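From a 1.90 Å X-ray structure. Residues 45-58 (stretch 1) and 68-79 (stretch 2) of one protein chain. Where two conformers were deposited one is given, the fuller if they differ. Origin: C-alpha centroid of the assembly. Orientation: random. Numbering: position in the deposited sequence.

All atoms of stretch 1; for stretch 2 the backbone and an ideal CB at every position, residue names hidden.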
# COMPACT_ATOMS: atom_id res chain seq x y z
N LYS A 45 -33.14 5.56 0.73
CA LYS A 45 -31.80 5.12 0.33
C LYS A 45 -31.59 3.62 0.59
O LYS A 45 -31.03 2.91 -0.25
CB LYS A 45 -30.70 5.93 1.02
CG LYS A 45 -29.28 5.51 0.61
CD LYS A 45 -28.20 6.38 1.23
CE LYS A 45 -27.83 5.93 2.63
NZ LYS A 45 -27.04 4.66 2.67
N GLY A 46 -32.04 3.17 1.76
CA GLY A 46 -31.96 1.75 2.13
C GLY A 46 -32.59 0.85 1.09
O GLY A 46 -31.99 -0.15 0.67
N TRP A 47 -33.81 1.20 0.67
CA TRP A 47 -34.54 0.43 -0.33
C TRP A 47 -33.78 0.35 -1.65
O TRP A 47 -33.61 -0.74 -2.21
CB TRP A 47 -35.94 1.00 -0.55
CG TRP A 47 -36.84 0.12 -1.37
CD1 TRP A 47 -37.69 -0.85 -0.91
CD2 TRP A 47 -36.98 0.14 -2.80
NE1 TRP A 47 -38.35 -1.44 -1.96
CE2 TRP A 47 -37.93 -0.86 -3.13
CE3 TRP A 47 -36.39 0.89 -3.83
CZ2 TRP A 47 -38.31 -1.12 -4.45
CZ3 TRP A 47 -36.77 0.63 -5.14
CH2 TRP A 47 -37.72 -0.37 -5.44
N LEU A 48 -33.31 1.50 -2.13
CA LEU A 48 -32.54 1.56 -3.37
C LEU A 48 -31.26 0.73 -3.31
O LEU A 48 -31.00 -0.06 -4.22
CB LEU A 48 -32.23 3.02 -3.73
CG LEU A 48 -33.46 3.83 -4.15
CD1 LEU A 48 -33.21 5.33 -4.00
CD2 LEU A 48 -33.91 3.47 -5.58
N ASN A 49 -30.48 0.90 -2.25
CA ASN A 49 -29.24 0.13 -2.09
C ASN A 49 -29.48 -1.38 -2.00
O ASN A 49 -28.72 -2.17 -2.57
CB ASN A 49 -28.41 0.63 -0.90
CG ASN A 49 -27.83 2.02 -1.14
OD1 ASN A 49 -27.82 2.52 -2.26
ND2 ASN A 49 -27.35 2.65 -0.08
N ALA A 50 -30.54 -1.77 -1.29
CA ALA A 50 -30.93 -3.18 -1.20
C ALA A 50 -31.29 -3.75 -2.57
O ALA A 50 -30.77 -4.80 -2.97
CB ALA A 50 -32.09 -3.36 -0.22
N GLN A 51 -32.16 -3.04 -3.29
CA GLN A 51 -32.64 -3.47 -4.61
C GLN A 51 -31.50 -3.56 -5.63
O GLN A 51 -31.41 -4.54 -6.39
CB GLN A 51 -33.72 -2.52 -5.14
CG GLN A 51 -35.02 -2.52 -4.35
CD GLN A 51 -35.73 -3.86 -4.37
OE1 GLN A 51 -35.98 -4.44 -5.43
NE2 GLN A 51 -36.06 -4.36 -3.19
N LEU A 52 -30.64 -2.55 -5.64
CA LEU A 52 -29.49 -2.54 -6.55
C LEU A 52 -28.47 -3.63 -6.22
O LEU A 52 -27.89 -4.23 -7.13
CB LEU A 52 -28.85 -1.15 -6.59
CG LEU A 52 -29.72 -0.09 -7.28
CD1 LEU A 52 -29.21 1.31 -6.96
CD2 LEU A 52 -29.79 -0.31 -8.79
N SER A 53 -28.27 -3.91 -4.93
CA SER A 53 -27.38 -5.00 -4.52
C SER A 53 -27.89 -6.33 -5.07
O SER A 53 -27.13 -7.10 -5.65
CB SER A 53 -27.26 -5.07 -3.00
OG SER A 53 -26.46 -4.01 -2.49
N VAL A 54 -29.19 -6.57 -4.91
CA VAL A 54 -29.84 -7.78 -5.43
C VAL A 54 -29.61 -7.91 -6.93
O VAL A 54 -29.20 -8.97 -7.41
CB VAL A 54 -31.35 -7.81 -5.08
CG1 VAL A 54 -32.06 -8.93 -5.81
CG2 VAL A 54 -31.54 -7.98 -3.59
N ILE A 55 -29.87 -6.83 -7.66
CA ILE A 55 -29.66 -6.82 -9.11
C ILE A 55 -28.22 -7.22 -9.47
O ILE A 55 -28.00 -8.10 -10.30
CB ILE A 55 -30.02 -5.46 -9.74
CG1 ILE A 55 -31.54 -5.24 -9.71
CG2 ILE A 55 -29.50 -5.37 -11.17
CD1 ILE A 55 -31.96 -3.79 -9.84
N PHE A 56 -27.25 -6.56 -8.83
CA PHE A 56 -25.84 -6.84 -9.11
C PHE A 56 -25.42 -8.25 -8.69
O PHE A 56 -24.72 -8.92 -9.45
CB PHE A 56 -24.92 -5.78 -8.50
CG PHE A 56 -25.06 -4.41 -9.12
CD1 PHE A 56 -24.93 -4.24 -10.50
CD2 PHE A 56 -25.27 -3.29 -8.33
CE1 PHE A 56 -25.04 -2.96 -11.08
CE2 PHE A 56 -25.37 -2.02 -8.89
CZ PHE A 56 -25.26 -1.85 -10.27
N PHE A 57 -25.83 -8.70 -7.51
CA PHE A 57 -25.51 -10.06 -7.05
C PHE A 57 -26.04 -11.12 -8.02
O PHE A 57 -25.33 -12.08 -8.34
CB PHE A 57 -26.07 -10.36 -5.66
CG PHE A 57 -25.33 -9.68 -4.53
CD1 PHE A 57 -23.94 -9.57 -4.54
CD2 PHE A 57 -26.03 -9.19 -3.43
CE1 PHE A 57 -23.26 -8.95 -3.48
CE2 PHE A 57 -25.37 -8.57 -2.36
CZ PHE A 57 -23.98 -8.45 -2.39
N LYS A 58 -27.28 -10.95 -8.47
CA LYS A 58 -27.88 -11.90 -9.41
C LYS A 58 -27.11 -11.94 -10.73
O LYS A 58 -26.85 -13.02 -11.26
CB LYS A 58 -29.36 -11.57 -9.65
CG LYS A 58 -30.27 -12.01 -8.51
CD LYS A 58 -31.69 -11.49 -8.72
CE LYS A 58 -32.65 -12.10 -7.71
NZ LYS A 58 -34.00 -11.48 -7.79
N UNK A 68 -22.62 -13.95 -1.42
CA UNK A 68 -23.34 -14.34 -0.21
C UNK A 68 -24.87 -14.23 -0.34
O UNK A 68 -25.59 -14.55 0.60
CB UNK A 68 -22.87 -13.47 0.96
N UNK A 69 -25.35 -13.79 -1.50
CA UNK A 69 -26.78 -13.59 -1.70
C UNK A 69 -27.57 -14.90 -1.71
O UNK A 69 -27.28 -15.80 -2.50
CB UNK A 69 -27.02 -12.84 -3.01
N UNK A 70 -28.56 -14.99 -0.83
CA UNK A 70 -29.49 -16.13 -0.82
C UNK A 70 -30.88 -15.71 -1.31
O UNK A 70 -31.42 -16.30 -2.25
CB UNK A 70 -29.59 -16.72 0.59
N UNK A 71 -31.45 -14.69 -0.67
CA UNK A 71 -32.77 -14.19 -1.06
C UNK A 71 -33.18 -12.89 -0.40
O UNK A 71 -32.44 -12.32 0.41
CB UNK A 71 -33.83 -15.25 -0.75
N UNK A 72 -34.36 -12.41 -0.78
CA UNK A 72 -34.94 -11.21 -0.17
C UNK A 72 -35.89 -11.59 0.96
O UNK A 72 -36.56 -12.62 0.89
CB UNK A 72 -35.68 -10.37 -1.22
N UNK A 73 -35.91 -10.77 2.00
CA UNK A 73 -36.75 -11.01 3.17
C UNK A 73 -37.70 -9.83 3.39
O UNK A 73 -37.97 -9.46 4.54
CB UNK A 73 -35.89 -11.24 4.41
N UNK A 74 -38.18 -9.25 2.29
CA UNK A 74 -39.11 -8.13 2.34
C UNK A 74 -38.50 -6.84 2.85
O UNK A 74 -37.53 -6.85 3.62
CB UNK A 74 -40.31 -8.50 3.22
N UNK A 75 -39.07 -5.71 2.43
CA UNK A 75 -38.55 -4.40 2.80
C UNK A 75 -37.14 -4.18 2.28
O UNK A 75 -36.87 -4.37 1.10
CB UNK A 75 -38.57 -4.23 4.32
N UNK A 76 -36.24 -3.79 3.19
CA UNK A 76 -34.84 -3.53 2.86
C UNK A 76 -33.92 -4.63 3.37
O UNK A 76 -32.75 -4.37 3.67
CB UNK A 76 -34.40 -2.18 3.44
N UNK A 77 -34.45 -5.84 3.48
CA UNK A 77 -33.75 -6.98 4.08
C UNK A 77 -33.35 -8.02 3.04
O UNK A 77 -34.18 -8.43 2.22
CB UNK A 77 -34.63 -7.63 5.15
N UNK A 78 -32.09 -8.45 3.09
CA UNK A 78 -31.60 -9.55 2.28
C UNK A 78 -31.22 -10.69 3.21
O UNK A 78 -30.74 -10.46 4.32
CB UNK A 78 -30.41 -9.12 1.41
N UNK A 79 -31.45 -11.92 2.76
CA UNK A 79 -30.92 -13.09 3.45
C UNK A 79 -29.61 -13.44 2.77
O UNK A 79 -29.56 -13.60 1.55
CB UNK A 79 -31.90 -14.26 3.43

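At position 68 the CA-to-CB bond points sideways, and nothing of stretch 1 lies within 5.5 Å of the ideal CB. A short side chain would miss the helix; a longer one, aromatic or aliphatic, could reach the ring of Phe57. The residue is His68. With chi1 in p, its ring presents an edge to the face of Phe57, planes at 78° and centroids 5.3 Å apart.

Position 69 points toward the helix, its ideal CB 3.7 Å from Phe57 CB. Val54 and the aliphatic part of Lys58 lie nearby, so a large apolar side chain suits. It is Phe69. Phe69 CE1 lies 3.9 Å from Val54 CG2, and Phe69 CE2 3.9 Å from Lys58 CE.

Positions 70, 73 and 79 are out of reach and leave the choice open; they are Ile70, Ala73 and Ile79. Position 71 points away, with room for a CB; it is Gly71.

Position 72 points toward stretch 1, and the ideal CB is 5.3 Å from Val54 CG2. A medium apolar side chain would close the gap. Val72 does so: its CG1 comes to 3.8 Å from Val54 CG2.

Positions 74 and 75 both have positive phi, which favours glycine. They are Gly74 and Gly75, in a type II' turn that runs from 74 to 77. A water bridges Gln51 NE2 (2.6 Å) and Gly75 O (2.5 Å).

Position 76 lies beside the start of the helix, its CA 5.1 Å from Trp47 CA. The ideal CB is 4.2 Å from Gly46 O and 4.4 Å from Trp47 N. A small or medium side chain fits. A polar one suits too, because Trp47 N has no acceptor within stretch 1. Asn76 bends its end closer. Its OD1 lies 3.2 Å from Trp47 CA, near the edge of the indole, without a hydrogen bond to Trp47 N. Instead one water accepts from both Asn76 ND2 (2.7 Å) and Trp47 N (2.9 Å). An ideal CB on Gly46 would clash with Asn76 ND2 at 2.7 Å.

Position 77 points away, so a long polar residue is acceptable. Arg77 folds back on its own turn, donating from NE to Ala73 O at 2.7 Å.

Position 78 points toward Val54, with Ala50, Ser53 and Phe57 around it. A branched apolar side chain suits. Leu78 CD2 lies 3.3 Å from Val54 CG2, a tight contact. Leu78 CD1 is also close to Val54 CG2, at 3.8 Å, and sits at the edge of the Phe57 ring, 4.3 Å from Phe57 CE2.

Stretch 2 (68-79) HFIGVAGGNRLI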
# COMPACT_ATOMS: atom_id res chain seq x y z
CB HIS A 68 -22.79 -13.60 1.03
CG HIS A 68 -23.13 -12.14 1.11
ND1 HIS A 68 -23.05 -11.43 2.29
CD2 HIS A 68 -23.54 -11.26 0.16
CE1 HIS A 68 -23.40 -10.18 2.06
NE2 HIS A 68 -23.70 -10.05 0.78
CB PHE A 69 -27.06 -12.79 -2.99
CG PHE A 69 -28.53 -12.62 -3.28
CD1 PHE A 69 -29.33 -11.82 -2.45
CD2 PHE A 69 -29.13 -13.25 -4.37
CE1 PHE A 69 -30.70 -11.66 -2.71
CE2 PHE A 69 -30.49 -13.10 -4.64
CZ PHE A 69 -31.28 -12.30 -3.80
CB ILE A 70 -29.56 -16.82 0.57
CG1 ILE A 70 -28.19 -17.44 0.92
CG2 ILE A 70 -30.66 -17.90 0.59
CD1 ILE A 70 -28.07 -17.93 2.36
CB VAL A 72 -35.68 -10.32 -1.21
CG1 VAL A 72 -34.68 -9.66 -2.15
CG2 VAL A 72 -36.70 -11.13 -2.01
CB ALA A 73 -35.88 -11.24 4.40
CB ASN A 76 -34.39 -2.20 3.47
CG ASN A 76 -35.19 -1.02 2.97
OD1 ASN A 76 -35.98 -1.12 2.03
ND2 ASN A 76 -34.97 0.13 3.60
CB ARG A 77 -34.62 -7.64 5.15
CG ARG A 77 -35.00 -6.76 6.33
CD ARG A 77 -35.92 -7.50 7.29
NE ARG A 77 -37.17 -7.91 6.64
CZ ARG A 77 -38.29 -7.19 6.66
NH1 ARG A 77 -38.32 -6.03 7.30
NH2 ARG A 77 -39.38 -7.64 6.05
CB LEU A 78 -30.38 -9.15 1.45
CG LEU A 78 -30.42 -8.00 0.43
CD1 LEU A 78 -29.28 -8.17 -0.59
CD2 LEU A 78 -31.76 -7.93 -0.28
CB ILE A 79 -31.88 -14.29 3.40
CG1 ILE A 79 -33.26 -13.89 3.92
CG2 ILE A 79 -31.32 -15.44 4.23
CD1 ILE A 79 -34.35 -14.87 3.56
O HOH W 1 -35.29 2.66 2.66
O HOH W 2 -35.55 -3.37 -0.81
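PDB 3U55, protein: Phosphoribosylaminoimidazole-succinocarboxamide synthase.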